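Side-chain contacts in folylpolyglutamate synthase/dihydrofolate synthase (Thermotoga maritima, PDB 1O5Z), which probably adds glutamate to dihydropteroate and to tetrahydrofolate polyglutamates, using ATP and magnesium: residues F141-F144 with A145-V149; L45-P48 with H49-Y52; E358-L361 with R362-G366; N325-G328 with A329-V333. All coordinates share one frame; numbering follows the deposited sequence.

Contact 1. Residues F141-F144 with A145-V149; sequences FLYF and AEKNV
Apolar packing is led by Tyr143 and Lys147, one turn apart on helix 132-146 of the Mur ligase middle domain. Lys147 lays its CG over a face of the Tyr143 ring, a CH-pi contact 4.0 Å from the ring centroid and 13° off its normal. Further out, Lys147 CE lies 3.6 Å from Tyr143 CE1. The ring stands there because Tyr143 CG is trans to the backbone N (chi1 174°), while the lysine chain bends at chi2 to follow it. Beyond the helix end, Val149 turns back, its CG2 resting 3.7 Å from Phe144 CB.

The backbone bonds record how the helix stops. Ala145 N, Glu146 N and Lys147 N bond to the carbonyl oxygens of Phe141, Leu142 and Tyr143 in the i to i+4 pattern. Asn148 then takes positive phi: its N bonds to Ala145 O at 2.9 Å and Val149 N reaches back to Phe144 O at 3.2 Å, together a Schellman motif.

Charge enters at the end of the lysine, which thus serves two chemistries: its methylenes shield an aromatic face and its ammonium leans weakly toward Asp107, while the turn satisfies Phe144 O and Ala145 O and Arg80 takes Lys147 O.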
ATOM      1  N   PHE A 141      10.997 -10.264   8.022  1.00 46.32           N
ATOM      2  CA  PHE A 141      10.982 -11.716   8.244  1.00 46.60           C
ATOM      3  C   PHE A 141      11.578 -12.102   9.575  1.00 45.64           C
ATOM      4  O   PHE A 141      11.066 -12.962  10.272  1.00 45.61           O
ATOM      5  CB  PHE A 141      11.737 -12.461   7.161  1.00 46.94           C
ATOM      6  CG  PHE A 141      10.984 -12.621   5.881  1.00 47.05           C
ATOM      7  CD1 PHE A 141      11.611 -12.364   4.672  1.00 48.14           C
ATOM      8  CD2 PHE A 141       9.677 -13.107   5.864  1.00 47.03           C
ATOM      9  CE1 PHE A 141      10.917 -12.506   3.431  1.00 48.26           C
ATOM     10  CE2 PHE A 141       9.009 -13.284   4.650  1.00 47.78           C
ATOM     11  CZ  PHE A 141       9.645 -12.985   3.425  1.00 47.55           C
ATOM     12  N   LEU A 142      12.685 -11.470   9.908  1.00 45.85           N
ATOM     13  CA  LEU A 142      13.372 -11.737  11.171  1.00 44.96           C
ATOM     14  C   LEU A 142      12.499 -11.287  12.353  1.00 45.56           C
ATOM     15  O   LEU A 142      12.348 -11.977  13.344  1.00 44.63           O
ATOM     16  CB  LEU A 142      14.704 -10.965  11.175  1.00 45.21           C
ATOM     17  CG  LEU A 142      15.629 -11.259  12.336  1.00 43.36           C
ATOM     18  CD1 LEU A 142      15.786 -12.730  12.487  1.00 43.25           C
ATOM     19  CD2 LEU A 142      16.991 -10.558  12.190  1.00 44.29           C
ATOM     20  N   TYR A 143      11.909 -10.106  12.219  1.00 45.34           N
ATOM     21  CA  TYR A 143      11.070  -9.556  13.259  1.00 45.27           C
ATOM     22  C   TYR A 143       9.873 -10.489  13.533  1.00 45.12           C
ATOM     23  O   TYR A 143       9.580 -10.800  14.663  1.00 44.09           O
ATOM     24  CB  TYR A 143      10.614  -8.182  12.814  1.00 44.87           C
ATOM     25  CG  TYR A 143       9.634  -7.504  13.699  1.00 45.52           C
ATOM     26  CD1 TYR A 143      10.036  -6.920  14.879  1.00 45.13           C
ATOM     27  CD2 TYR A 143       8.303  -7.351  13.306  1.00 47.54           C
ATOM     28  CE1 TYR A 143       9.153  -6.249  15.672  1.00 47.07           C
ATOM     29  CE2 TYR A 143       7.412  -6.675  14.084  1.00 46.77           C
ATOM     30  CZ  TYR A 143       7.844  -6.104  15.261  1.00 46.15           C
ATOM     31  OH  TYR A 143       6.977  -5.424  16.061  1.00 45.49           O
ATOM     32  N   PHE A 144       9.208 -10.929  12.472  1.00 45.38           N
ATOM     33  CA  PHE A 144       8.120 -11.850  12.588  1.00 45.37           C
ATOM     34  C   PHE A 144       8.539 -13.100  13.285  1.00 45.20           C
ATOM     35  O   PHE A 144       7.760 -13.633  14.048  1.00 46.07           O
ATOM     36  CB  PHE A 144       7.550 -12.198  11.209  1.00 45.51           C
ATOM     37  CG  PHE A 144       7.057 -11.023  10.446  1.00 46.58           C
ATOM     38  CD1 PHE A 144       6.570  -9.884  11.095  1.00 46.73           C
ATOM     39  CD2 PHE A 144       7.052 -11.044   9.065  1.00 48.36           C
ATOM     40  CE1 PHE A 144       6.114  -8.778  10.380  1.00 46.45           C
ATOM     41  CE2 PHE A 144       6.587  -9.950   8.342  1.00 49.22           C
ATOM     42  CZ  PHE A 144       6.107  -8.801   9.024  1.00 48.76           C
ATOM     43  N   ALA A 145       9.732 -13.591  12.997  1.00 45.51           N
ATOM     44  CA  ALA A 145      10.285 -14.738  13.717  1.00 46.31           C
ATOM     45  C   ALA A 145      10.567 -14.405  15.205  1.00 47.40           C
ATOM     46  O   ALA A 145      10.159 -15.147  16.107  1.00 48.34           O
ATOM     47  CB  ALA A 145      11.577 -15.238  13.031  1.00 45.89           C
ATOM     48  N   GLU A 146      11.241 -13.286  15.479  1.00 48.17           N
ATOM     49  CA  GLU A 146      11.571 -12.960  16.859  1.00 49.53           C
ATOM     50  C   GLU A 146      10.229 -12.797  17.593  1.00 49.11           C
ATOM     51  O   GLU A 146      10.128 -13.120  18.765  1.00 48.85           O
ATOM     52  CB  GLU A 146      12.551 -11.753  17.019  1.00 49.06           C
ATOM     53  CG  GLU A 146      13.693 -11.668  15.972  1.00 52.63           C
ATOM     54  CD  GLU A 146      15.167 -11.467  16.465  1.00 55.34           C
ATOM     55  OE1 GLU A 146      15.948 -12.467  16.326  1.00 63.88           O
ATOM     56  OE2 GLU A 146      15.622 -10.344  16.910  1.00 61.73           O
ATOM     57  N   LYS A 147       9.173 -12.377  16.911  1.00 48.83           N
ATOM     58  CA  LYS A 147       7.895 -12.164  17.600  1.00 49.88           C
ATOM     59  C   LYS A 147       7.007 -13.404  17.635  1.00 49.90           C
ATOM     60  O   LYS A 147       5.878 -13.329  18.126  1.00 49.20           O
ATOM     61  CB  LYS A 147       7.091 -11.018  16.951  1.00 50.01           C
ATOM     62  CG  LYS A 147       7.703  -9.656  17.143  1.00 51.65           C
ATOM     63  CD  LYS A 147       7.683  -9.243  18.595  1.00 52.43           C
ATOM     64  CE  LYS A 147       8.265  -7.843  18.751  1.00 55.40           C
ATOM     65  NZ  LYS A 147       8.296  -7.361  20.178  1.00 53.44           N
ATOM     66  N   ASN A 148       7.477 -14.533  17.104  1.00 49.34           N
ATOM     67  CA  ASN A 148       6.663 -15.767  17.133  1.00 49.04           C
ATOM     68  C   ASN A 148       5.253 -15.581  16.549  1.00 47.46           C
ATOM     69  O   ASN A 148       4.271 -15.983  17.125  1.00 47.36           O
ATOM     70  CB  ASN A 148       6.588 -16.331  18.552  1.00 48.52           C
ATOM     71  CG  ASN A 148       7.969 -16.510  19.176  1.00 51.57           C
ATOM     72  OD1 ASN A 148       8.921 -16.959  18.526  1.00 57.40           O
ATOM     73  ND2 ASN A 148       8.097 -16.126  20.425  1.00 54.48           N
ATOM     74  N   VAL A 149       5.172 -14.993  15.381  1.00 47.53           N
ATOM     75  CA  VAL A 149       3.861 -14.779  14.750  1.00 47.29           C
ATOM     76  C   VAL A 149       3.289 -16.112  14.264  1.00 47.00           C
ATOM     77  O   VAL A 149       4.023 -17.073  14.045  1.00 46.91           O
ATOM     78  CB  VAL A 149       3.922 -13.732  13.618  1.00 47.46           C
ATOM     79  CG1 VAL A 149       4.481 -12.398  14.129  1.00 47.17           C
ATOM     80  CG2 VAL A 149       4.721 -14.241  12.430  1.00 47.68           C
TER

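Contact 2. Residues L45-P48 with H49-Y52; sequences LGNP and HLEY
Asn47 and His49 meet through their side chains just after helix 36-44, where Gly46 with positive phi completes a Schellman motif. The Asn47 side chain runs beside the imidazole, pointing the same way, with the amide and ring planes 73° apart. Asn47 OD1 sits at the ring edge and accepts a hydrogen bond from His49 NE2 at 3.3 Å; the N-H is fairly straight (165°) and the oxygen lies in the ring plane, although the nitrogen is tilted from the plane of the amide. A chi1 of 60° sets the His49 ring between its own backbone N and carbonyl carbon, turning its NE2 edge toward Asn47. On the same asparagine, CB packs against Leu50 CD1 at 3.5 Å, and the backbone O receives Leu50 N at 3.1 Å.

Pro48 follows, and its carbonyl continues the turn by accepting Glu51 N at 3.2 Å. That bond and the one to Asn47 O both span three residues, as in a 3-10 turn. The same Pro48 O lies 3.0 Å from Tyr52 CE2, close to the ring, whose hydroxyl bonds to Phe141 O on helix 132-146. The pyrrolidine of Pro48 also packs on that helix, against Phe141, Leu142 and Ala145.

The bond to Asn47 helps to hold the rotation of the imidazole and implies a hydrogen on NE2. The loop that leads into strand 53-58 is therefore shaped by polar bonds within itself and fastened to the neighbouring helix by proline and tyrosine.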
ATOM      1  N   LEU A  45      20.565 -15.570   8.401  1.00 45.43           N
ATOM      2  CA  LEU A  45      19.746 -15.226   9.555  1.00 45.32           C
ATOM      3  C   LEU A  45      18.948 -16.399  10.102  1.00 45.57           C
ATOM      4  O   LEU A  45      18.145 -16.233  11.007  1.00 46.42           O
ATOM      5  CB  LEU A  45      18.771 -14.079   9.205  1.00 45.58           C
ATOM      6  CG  LEU A  45      19.453 -12.764   8.792  1.00 45.42           C
ATOM      7  CD1 LEU A  45      18.442 -11.788   8.199  1.00 43.76           C
ATOM      8  CD2 LEU A  45      20.232 -12.104   9.928  1.00 46.30           C
ATOM      9  N   GLY A  46      19.149 -17.594   9.562  1.00 45.74           N
ATOM     10  CA  GLY A  46      18.434 -18.793  10.030  1.00 45.37           C
ATOM     11  C   GLY A  46      17.100 -19.060   9.341  1.00 45.79           C
ATOM     12  O   GLY A  46      16.280 -19.812   9.844  1.00 45.84           O
ATOM     13  N   ASN A  47      16.898 -18.458   8.175  1.00 45.89           N
ATOM     14  CA  ASN A  47      15.695 -18.666   7.404  1.00 46.04           C
ATOM     15  C   ASN A  47      14.458 -18.373   8.258  1.00 46.09           C
ATOM     16  O   ASN A  47      13.570 -19.219   8.421  1.00 44.51           O
ATOM     17  CB  ASN A  47      15.667 -20.096   6.807  1.00 46.26           C
ATOM     18  CG  ASN A  47      16.734 -20.315   5.739  1.00 45.72           C
ATOM     19  OD1 ASN A  47      16.908 -19.514   4.863  1.00 48.59           O
ATOM     20  ND2 ASN A  47      17.442 -21.392   5.833  1.00 40.63           N
ATOM     21  N   PRO A  48      14.397 -17.145   8.780  1.00 46.40           N
ATOM     22  CA  PRO A  48      13.298 -16.745   9.661  1.00 46.32           C
ATOM     23  C   PRO A  48      11.945 -16.753   8.951  1.00 46.53           C
ATOM     24  O   PRO A  48      10.898 -16.932   9.585  1.00 46.57           O
ATOM     25  CB  PRO A  48      13.699 -15.334  10.087  1.00 46.61           C
ATOM     26  CG  PRO A  48      14.636 -14.831   8.947  1.00 46.35           C
ATOM     27  CD  PRO A  48      15.358 -16.050   8.560  1.00 46.79           C
ATOM     28  N   HIS A  49      11.990 -16.587   7.636  1.00 46.05           N
ATOM     29  CA  HIS A  49      10.805 -16.628   6.779  1.00 46.32           C
ATOM     30  C   HIS A  49      10.076 -17.971   6.737  1.00 47.36           C
ATOM     31  O   HIS A  49       8.915 -18.040   6.366  1.00 48.16           O
ATOM     32  CB  HIS A  49      11.189 -16.165   5.372  1.00 46.17           C
ATOM     33  CG  HIS A  49      12.243 -17.006   4.730  1.00 45.45           C
ATOM     34  ND1 HIS A  49      12.019 -17.717   3.569  1.00 45.11           N
ATOM     35  CD2 HIS A  49      13.511 -17.284   5.114  1.00 41.10           C
ATOM     36  CE1 HIS A  49      13.105 -18.407   3.282  1.00 44.16           C
ATOM     37  NE2 HIS A  49      14.022 -18.163   4.207  1.00 45.59           N
ATOM     38  N   LEU A  50      10.741 -19.036   7.186  1.00 48.81           N
ATOM     39  CA  LEU A  50      10.195 -20.387   7.166  1.00 49.18           C
ATOM     40  C   LEU A  50       9.607 -20.802   8.510  1.00 49.42           C
ATOM     41  O   LEU A  50       9.240 -21.951   8.741  1.00 48.79           O
ATOM     42  CB  LEU A  50      11.332 -21.351   6.813  1.00 50.49           C
ATOM     43  CG  LEU A  50      12.047 -21.059   5.505  1.00 50.39           C
ATOM     44  CD1 LEU A  50      13.227 -22.058   5.320  1.00 51.62           C
ATOM     45  CD2 LEU A  50      11.016 -21.126   4.409  1.00 49.26           C
ATOM     46  N   GLU A  51       9.474 -19.829   9.375  1.00 50.16           N
ATOM     47  CA  GLU A  51       9.188 -20.053  10.776  1.00 50.90           C
ATOM     48  C   GLU A  51       7.708 -19.876  11.070  1.00 49.96           C
ATOM     49  O   GLU A  51       7.337 -19.976  12.212  1.00 50.85           O
ATOM     50  CB  GLU A  51       9.975 -19.017  11.577  1.00 51.13           C
ATOM     51  CG  GLU A  51      10.592 -19.523  12.817  1.00 56.87           C
ATOM     52  CD  GLU A  51      11.923 -20.125  12.517  1.00 63.84           C
ATOM     53  OE1 GLU A  51      12.870 -19.300  12.340  1.00 70.03           O
ATOM     54  OE2 GLU A  51      12.001 -21.383  12.445  1.00 62.76           O
ATOM     55  N   TYR A  52       6.882 -19.567  10.060  1.00 48.44           N
ATOM     56  CA  TYR A  52       5.468 -19.273  10.254  1.00 47.35           C
ATOM     57  C   TYR A  52       4.768 -19.386   8.908  1.00 47.34           C
ATOM     58  O   TYR A  52       5.384 -19.318   7.881  1.00 46.09           O
ATOM     59  CB  TYR A  52       5.257 -17.852  10.841  1.00 47.65           C
ATOM     60  CG  TYR A  52       6.267 -16.823  10.303  1.00 46.62           C
ATOM     61  CD1 TYR A  52       6.122 -16.255   9.021  1.00 46.91           C
ATOM     62  CD2 TYR A  52       7.389 -16.484  11.036  1.00 45.60           C
ATOM     63  CE1 TYR A  52       7.092 -15.391   8.511  1.00 47.13           C
ATOM     64  CE2 TYR A  52       8.337 -15.590  10.542  1.00 45.79           C
ATOM     65  CZ  TYR A  52       8.195 -15.093   9.284  1.00 44.97           C
ATOM     66  OH  TYR A  52       9.084 -14.213   8.820  1.00 46.79           O
TER

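Contact 3. Residues E358-L361 with R362-G366; sequences EDIL and RKYTG
Helix 357-361 of the glutamate ligase domain is short, and this contact joins its last turn to the residues that follow it on the way to strand 370-373. Ile360 and Tyr364 carry the apolar half: they lie alongside each other, pointing the same way, with Ile360 CG2 3.8 Å from Tyr364 CE1. Ile360 chi1 of -67° places that methyl trans to the backbone N, on the side facing Tyr364.

Two backbone bonds span three residues each. Lys363 N bonds to Ile360 O at 3.1 Å and Tyr364 N to Leu361 O at 3.0 Å. Further along, Thr365 OG1 makes a weak bond to Arg362 O at 3.4 Å.

On the outer side, Glu358 and Arg362 run side by side, the planes of carboxylate and guanidinium 52° apart. Glu358 OE1 is 3.6 Å from Arg362 NH1, a long salt bridge. Because the oxygen lies well out of the guanidinium plane, no N-H points at it, and the attraction is one of charge alone. Both side chains also touch Phe394 of helix 384-394. Lys363 has a weak, long ion pair with Glu330, which belongs to helix 326-339.

Inward, Leu361 and Tyr364 meet Ile349 of strand 345-349, Tyr364 also reaches Ala329, Leu332 and Val333 of helix 326-339, and Leu361 and Glu358 lie on Met390 of helix 384-394. The segment is thus set between two helices, with a strand of the six-stranded mixed sheet beneath its apolar side.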
ATOM      1  N   GLU A 358       1.259  19.208 -15.751  1.00 45.35           N
ATOM      2  CA  GLU A 358       0.206  19.795 -16.563  1.00 45.52           C
ATOM      3  C   GLU A 358      -0.925  18.796 -16.793  1.00 45.15           C
ATOM      4  O   GLU A 358      -2.091  19.123 -16.630  1.00 44.77           O
ATOM      5  CB  GLU A 358       0.817  20.215 -17.890  1.00 45.88           C
ATOM      6  CG  GLU A 358      -0.105  20.784 -18.957  1.00 46.87           C
ATOM      7  CD  GLU A 358       0.579  20.756 -20.305  1.00 46.11           C
ATOM      8  OE1 GLU A 358       0.097  20.066 -21.219  1.00 50.51           O
ATOM      9  OE2 GLU A 358       1.653  21.363 -20.415  1.00 45.79           O
ATOM     10  N   ASP A 359      -0.579  17.572 -17.159  1.00 44.73           N
ATOM     11  CA  ASP A 359      -1.591  16.580 -17.408  1.00 45.03           C
ATOM     12  C   ASP A 359      -2.261  16.194 -16.079  1.00 44.36           C
ATOM     13  O   ASP A 359      -3.407  15.799 -16.076  1.00 44.23           O
ATOM     14  CB  ASP A 359      -1.018  15.358 -18.168  1.00 45.71           C
ATOM     15  CG  ASP A 359      -0.595  15.680 -19.625  1.00 48.18           C
ATOM     16  OD1 ASP A 359      -0.273  16.850 -19.957  1.00 53.59           O
ATOM     17  OD2 ASP A 359      -0.535  14.813 -20.538  1.00 53.91           O
ATOM     18  N   ILE A 360      -1.586  16.339 -14.948  1.00 44.15           N
ATOM     19  CA  ILE A 360      -2.274  16.142 -13.649  1.00 44.08           C
ATOM     20  C   ILE A 360      -3.267  17.262 -13.339  1.00 43.39           C
ATOM     21  O   ILE A 360      -4.413  16.992 -12.977  1.00 42.57           O
ATOM     22  CB  ILE A 360      -1.264  16.016 -12.453  1.00 44.39           C
ATOM     23  CG1 ILE A 360      -0.436  14.733 -12.544  1.00 43.49           C
ATOM     24  CG2 ILE A 360      -1.992  16.088 -11.092  1.00 44.37           C
ATOM     25  CD1 ILE A 360       0.836  14.792 -11.691  1.00 44.54           C
ATOM     26  N   LEU A 361      -2.814  18.510 -13.459  1.00 43.41           N
ATOM     27  CA  LEU A 361      -3.629  19.697 -13.098  1.00 43.74           C
ATOM     28  C   LEU A 361      -4.923  19.774 -13.908  1.00 43.75           C
ATOM     29  O   LEU A 361      -5.980  20.186 -13.421  1.00 43.33           O
ATOM     30  CB  LEU A 361      -2.824  21.005 -13.306  1.00 43.89           C
ATOM     31  CG  LEU A 361      -1.666  21.261 -12.354  1.00 44.14           C
ATOM     32  CD1 LEU A 361      -0.729  22.404 -12.785  1.00 42.93           C
ATOM     33  CD2 LEU A 361      -2.222  21.526 -10.993  1.00 45.07           C
ATOM     34  N   ARG A 362      -4.817  19.348 -15.146  1.00 44.41           N
ATOM     35  CA  ARG A 362      -5.918  19.361 -16.067  1.00 45.10           C
ATOM     36  C   ARG A 362      -7.057  18.465 -15.670  1.00 46.16           C
ATOM     37  O   ARG A 362      -8.188  18.692 -16.074  1.00 46.61           O
ATOM     38  CB  ARG A 362      -5.417  18.885 -17.399  1.00 45.34           C
ATOM     39  CG  ARG A 362      -4.433  19.839 -18.072  1.00 45.58           C
ATOM     40  CD  ARG A 362      -3.746  19.263 -19.300  1.00 45.75           C
ATOM     41  NE  ARG A 362      -4.412  19.643 -20.537  1.00 43.62           N
ATOM     42  CZ  ARG A 362      -4.108  20.732 -21.235  1.00 48.15           C
ATOM     43  NH1 ARG A 362      -3.155  21.576 -20.840  1.00 51.90           N
ATOM     44  NH2 ARG A 362      -4.755  21.002 -22.343  1.00 47.83           N
ATOM     45  N   LYS A 363      -6.770  17.426 -14.893  1.00 47.00           N
ATOM     46  CA  LYS A 363      -7.830  16.523 -14.407  1.00 46.93           C
ATOM     47  C   LYS A 363      -8.789  17.259 -13.469  1.00 47.06           C
ATOM     48  O   LYS A 363      -9.987  16.951 -13.403  1.00 45.74           O
ATOM     49  CB  LYS A 363      -7.221  15.296 -13.705  1.00 46.56           C
ATOM     50  CG  LYS A 363      -6.279  14.454 -14.578  1.00 45.36           C
ATOM     51  CD  LYS A 363      -6.855  14.151 -15.971  1.00 45.43           C
ATOM     52  CE  LYS A 363      -5.875  13.324 -16.787  1.00 44.47           C
ATOM     53  NZ  LYS A 363      -6.427  12.882 -18.073  1.00 44.58           N
ATOM     54  N   TYR A 364      -8.244  18.264 -12.788  1.00 47.45           N
ATOM     55  CA  TYR A 364      -8.924  18.926 -11.696  1.00 47.95           C
ATOM     56  C   TYR A 364      -9.700  20.162 -12.059  1.00 48.70           C
ATOM     57  O   TYR A 364     -10.244  20.830 -11.162  1.00 48.80           O
ATOM     58  CB  TYR A 364      -7.903  19.270 -10.611  1.00 48.07           C
ATOM     59  CG  TYR A 364      -7.292  18.050 -10.036  1.00 47.42           C
ATOM     60  CD1 TYR A 364      -5.928  17.943  -9.903  1.00 48.00           C
ATOM     61  CD2 TYR A 364      -8.079  16.969  -9.662  1.00 49.66           C
ATOM     62  CE1 TYR A 364      -5.357  16.824  -9.407  1.00 47.31           C
ATOM     63  CE2 TYR A 364      -7.511  15.829  -9.154  1.00 50.27           C
ATOM     64  CZ  TYR A 364      -6.142  15.764  -9.023  1.00 47.70           C
ATOM     65  OH  TYR A 364      -5.550  14.636  -8.494  1.00 48.44           O
ATOM     66  N   THR A 365      -9.801  20.453 -13.351  1.00 49.51           N
ATOM     67  CA  THR A 365     -10.553  21.606 -13.786  1.00 50.27           C
ATOM     68  C   THR A 365     -12.040  21.377 -13.545  1.00 50.68           C
ATOM     69  O   THR A 365     -12.532  20.267 -13.675  1.00 51.43           O
ATOM     70  CB  THR A 365     -10.245  21.988 -15.303  1.00 50.53           C
ATOM     71  OG1 THR A 365     -10.667  20.955 -16.237  1.00 50.06           O
ATOM     72  CG2 THR A 365      -8.735  22.153 -15.517  1.00 50.26           C
ATOM     73  N   GLY A 366     -12.758  22.434 -13.186  1.00 50.76           N
ATOM     74  CA  GLY A 366     -14.211  22.355 -13.095  1.00 50.33           C
ATOM     75  C   GLY A 366     -14.729  21.671 -11.848  1.00 50.20           C
ATOM     76  O   GLY A 366     -15.915  21.385 -11.772  1.00 50.42           O
TER

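Contact 4. Residues N325-G328 with A329-V333; sequences NPHG and AESLV
This is a first-turn helix contact, made almost wholly by backbone, at the start of helix 326-339 in the glutamate ligase domain. Ala329 N bonds to Asn325 O at 2.9 Å, Glu330 N to Pro326 O at 3.0 Å, Ser331 N to His327 O at 3.1 Å and Leu332 N to Gly328 O at 3.0 Å, an unbroken i to i+4 ladder. Asn325 holds the N-cap position, yet its side chain makes no capping bond; it is its carbonyl that enters the ladder. Pro326 suits the N1 place that follows, since a first-turn nitrogen has no acceptor within the helix and proline has no N-H to place.

Such an opening turn belongs to a helix that packs on the six-stranded mixed sheet of this domain, where Leu332 reaches Val416 and Thr418 of strand 414-418.

Side chains add little between the two segments. Ala329 CB rests 3.3 Å from Asn325 O, and Ser331 CB comes within 3.4 Å of Gly328 O. Ser331 OG, set beside its own backbone N by a chi1 of -69°, stands near His327 O, 3.5 Å away. Toward helix 357-361, the buried Ala329 packs on Ile360, and Pro326 on Asp359 and Ile360.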
ATOM      1  N   ASN A 325      -0.114  11.053 -10.869  1.00 49.20           N
ATOM      2  CA  ASN A 325      -0.127  10.621 -12.265  1.00 48.82           C
ATOM      3  C   ASN A 325      -1.324  11.269 -12.818  1.00 47.76           C
ATOM      4  O   ASN A 325      -2.303  11.449 -12.101  1.00 47.72           O
ATOM      5  CB  ASN A 325      -0.530   9.162 -12.386  1.00 48.85           C
ATOM      6  CG  ASN A 325       0.535   8.256 -12.075  1.00 50.46           C
ATOM      7  OD1 ASN A 325       1.648   8.662 -11.835  1.00 55.73           O
ATOM      8  ND2 ASN A 325       0.227   6.993 -12.068  1.00 54.65           N
ATOM      9  N   PRO A 326      -1.331  11.523 -14.106  1.00 46.71           N
ATOM     10  CA  PRO A 326      -2.574  11.904 -14.737  1.00 46.27           C
ATOM     11  C   PRO A 326      -3.640  10.822 -14.488  1.00 45.71           C
ATOM     12  O   PRO A 326      -4.756  11.144 -14.119  1.00 45.18           O
ATOM     13  CB  PRO A 326      -2.202  12.025 -16.212  1.00 46.00           C
ATOM     14  CG  PRO A 326      -0.697  12.093 -16.242  1.00 46.66           C
ATOM     15  CD  PRO A 326      -0.189  11.477 -15.032  1.00 46.58           C
ATOM     16  N   HIS A 327      -3.268   9.557 -14.685  1.00 45.31           N
ATOM     17  CA  HIS A 327      -4.133   8.443 -14.370  1.00 45.35           C
ATOM     18  C   HIS A 327      -4.690   8.454 -12.934  1.00 44.14           C
ATOM     19  O   HIS A 327      -5.898   8.377 -12.736  1.00 42.58           O
ATOM     20  CB  HIS A 327      -3.404   7.129 -14.604  1.00 46.28           C
ATOM     21  CG  HIS A 327      -4.295   5.928 -14.458  1.00 49.52           C
ATOM     22  ND1 HIS A 327      -4.363   5.183 -13.293  1.00 52.36           N
ATOM     23  CD2 HIS A 327      -5.191   5.371 -15.311  1.00 52.22           C
ATOM     24  CE1 HIS A 327      -5.244   4.207 -13.449  1.00 51.47           C
ATOM     25  NE2 HIS A 327      -5.756   4.293 -14.667  1.00 51.39           N
ATOM     26  N   GLY A 328      -3.812   8.548 -11.942  1.00 43.71           N
ATOM     27  CA  GLY A 328      -4.233   8.585 -10.547  1.00 43.23           C
ATOM     28  C   GLY A 328      -5.145   9.753 -10.207  1.00 43.35           C
ATOM     29  O   GLY A 328      -6.081   9.631  -9.411  1.00 44.09           O
ATOM     30  N   ALA A 329      -4.837  10.905 -10.774  1.00 43.50           N
ATOM     31  CA  ALA A 329      -5.645  12.101 -10.604  1.00 43.94           C
ATOM     32  C   ALA A 329      -7.074  11.923 -11.178  1.00 44.08           C
ATOM     33  O   ALA A 329      -8.068  12.256 -10.568  1.00 44.02           O
ATOM     34  CB  ALA A 329      -4.950  13.237 -11.284  1.00 43.84           C
ATOM     35  N   GLU A 330      -7.150  11.374 -12.367  1.00 45.10           N
ATOM     36  CA  GLU A 330      -8.423  11.052 -12.999  1.00 45.69           C
ATOM     37  C   GLU A 330      -9.248  10.111 -12.108  1.00 45.33           C
ATOM     38  O   GLU A 330     -10.447  10.284 -11.985  1.00 45.78           O
ATOM     39  CB  GLU A 330      -8.145  10.418 -14.361  1.00 46.29           C
ATOM     40  CG  GLU A 330      -9.354  10.184 -15.262  1.00 49.06           C
ATOM     41  CD  GLU A 330      -9.671  11.398 -16.117  1.00 54.03           C
ATOM     42  OE1 GLU A 330     -10.010  12.467 -15.511  1.00 58.67           O
ATOM     43  OE2 GLU A 330      -9.553  11.285 -17.374  1.00 53.34           O
ATOM     44  N   SER A 331      -8.613   9.117 -11.498  1.00 44.98           N
ATOM     45  CA  SER A 331      -9.302   8.237 -10.536  1.00 45.46           C
ATOM     46  C   SER A 331      -9.787   8.971  -9.305  1.00 44.94           C
ATOM     47  O   SER A 331     -10.836   8.650  -8.751  1.00 45.28           O
ATOM     48  CB  SER A 331      -8.369   7.146 -10.013  1.00 45.40           C
ATOM     49  OG  SER A 331      -8.090   6.263 -11.044  1.00 47.89           O
ATOM     50  N   LEU A 332      -8.980   9.913  -8.843  1.00 43.64           N
ATOM     51  CA  LEU A 332      -9.347  10.682  -7.696  1.00 42.93           C
ATOM     52  C   LEU A 332     -10.657  11.383  -7.988  1.00 42.43           C
ATOM     53  O   LEU A 332     -11.562  11.331  -7.196  1.00 42.24           O
ATOM     54  CB  LEU A 332      -8.244  11.692  -7.340  1.00 42.50           C
ATOM     55  CG  LEU A 332      -8.632  12.650  -6.216  1.00 42.71           C
ATOM     56  CD1 LEU A 332      -8.973  11.797  -4.984  1.00 44.73           C
ATOM     57  CD2 LEU A 332      -7.548  13.621  -5.912  1.00 43.55           C
ATOM     58  N   VAL A 333     -10.743  12.009  -9.153  1.00 42.25           N
ATOM     59  CA  VAL A 333     -11.861  12.848  -9.505  1.00 42.17           C
ATOM     60  C   VAL A 333     -13.123  12.039  -9.626  1.00 42.50           C
ATOM     61  O   VAL A 333     -14.196  12.509  -9.286  1.00 41.44           O
ATOM     62  CB  VAL A 333     -11.586  13.555 -10.847  1.00 42.29           C
ATOM     63  CG1 VAL A 333     -12.872  14.142 -11.437  1.00 43.81           C
ATOM     64  CG2 VAL A 333     -10.501  14.624 -10.708  1.00 42.77           C
TER

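The four contacts fall into two touching pairs on opposite sides of the chain's centre. Contacts 1 and 2 join the loop before strand 53-58 to helix 132-146; their centres lie about 38 to 48 Å from those of contacts 3 and 4, which bring helices 357-361 and 326-339 together. Each contact has a buried and an exposed part: the aromatics of contact 1, Pro48 and His49, Ile360, Leu361 and Tyr364, and Ala329 and Leu332 are buried, whereas Glu146, Leu50 and Glu51, Arg362 and His327 are exposed. Regular i to i+4 bonding dominates contact 4, a helix ending contact 1, three-residue turns contact 3, and a polar loop turn contact 2.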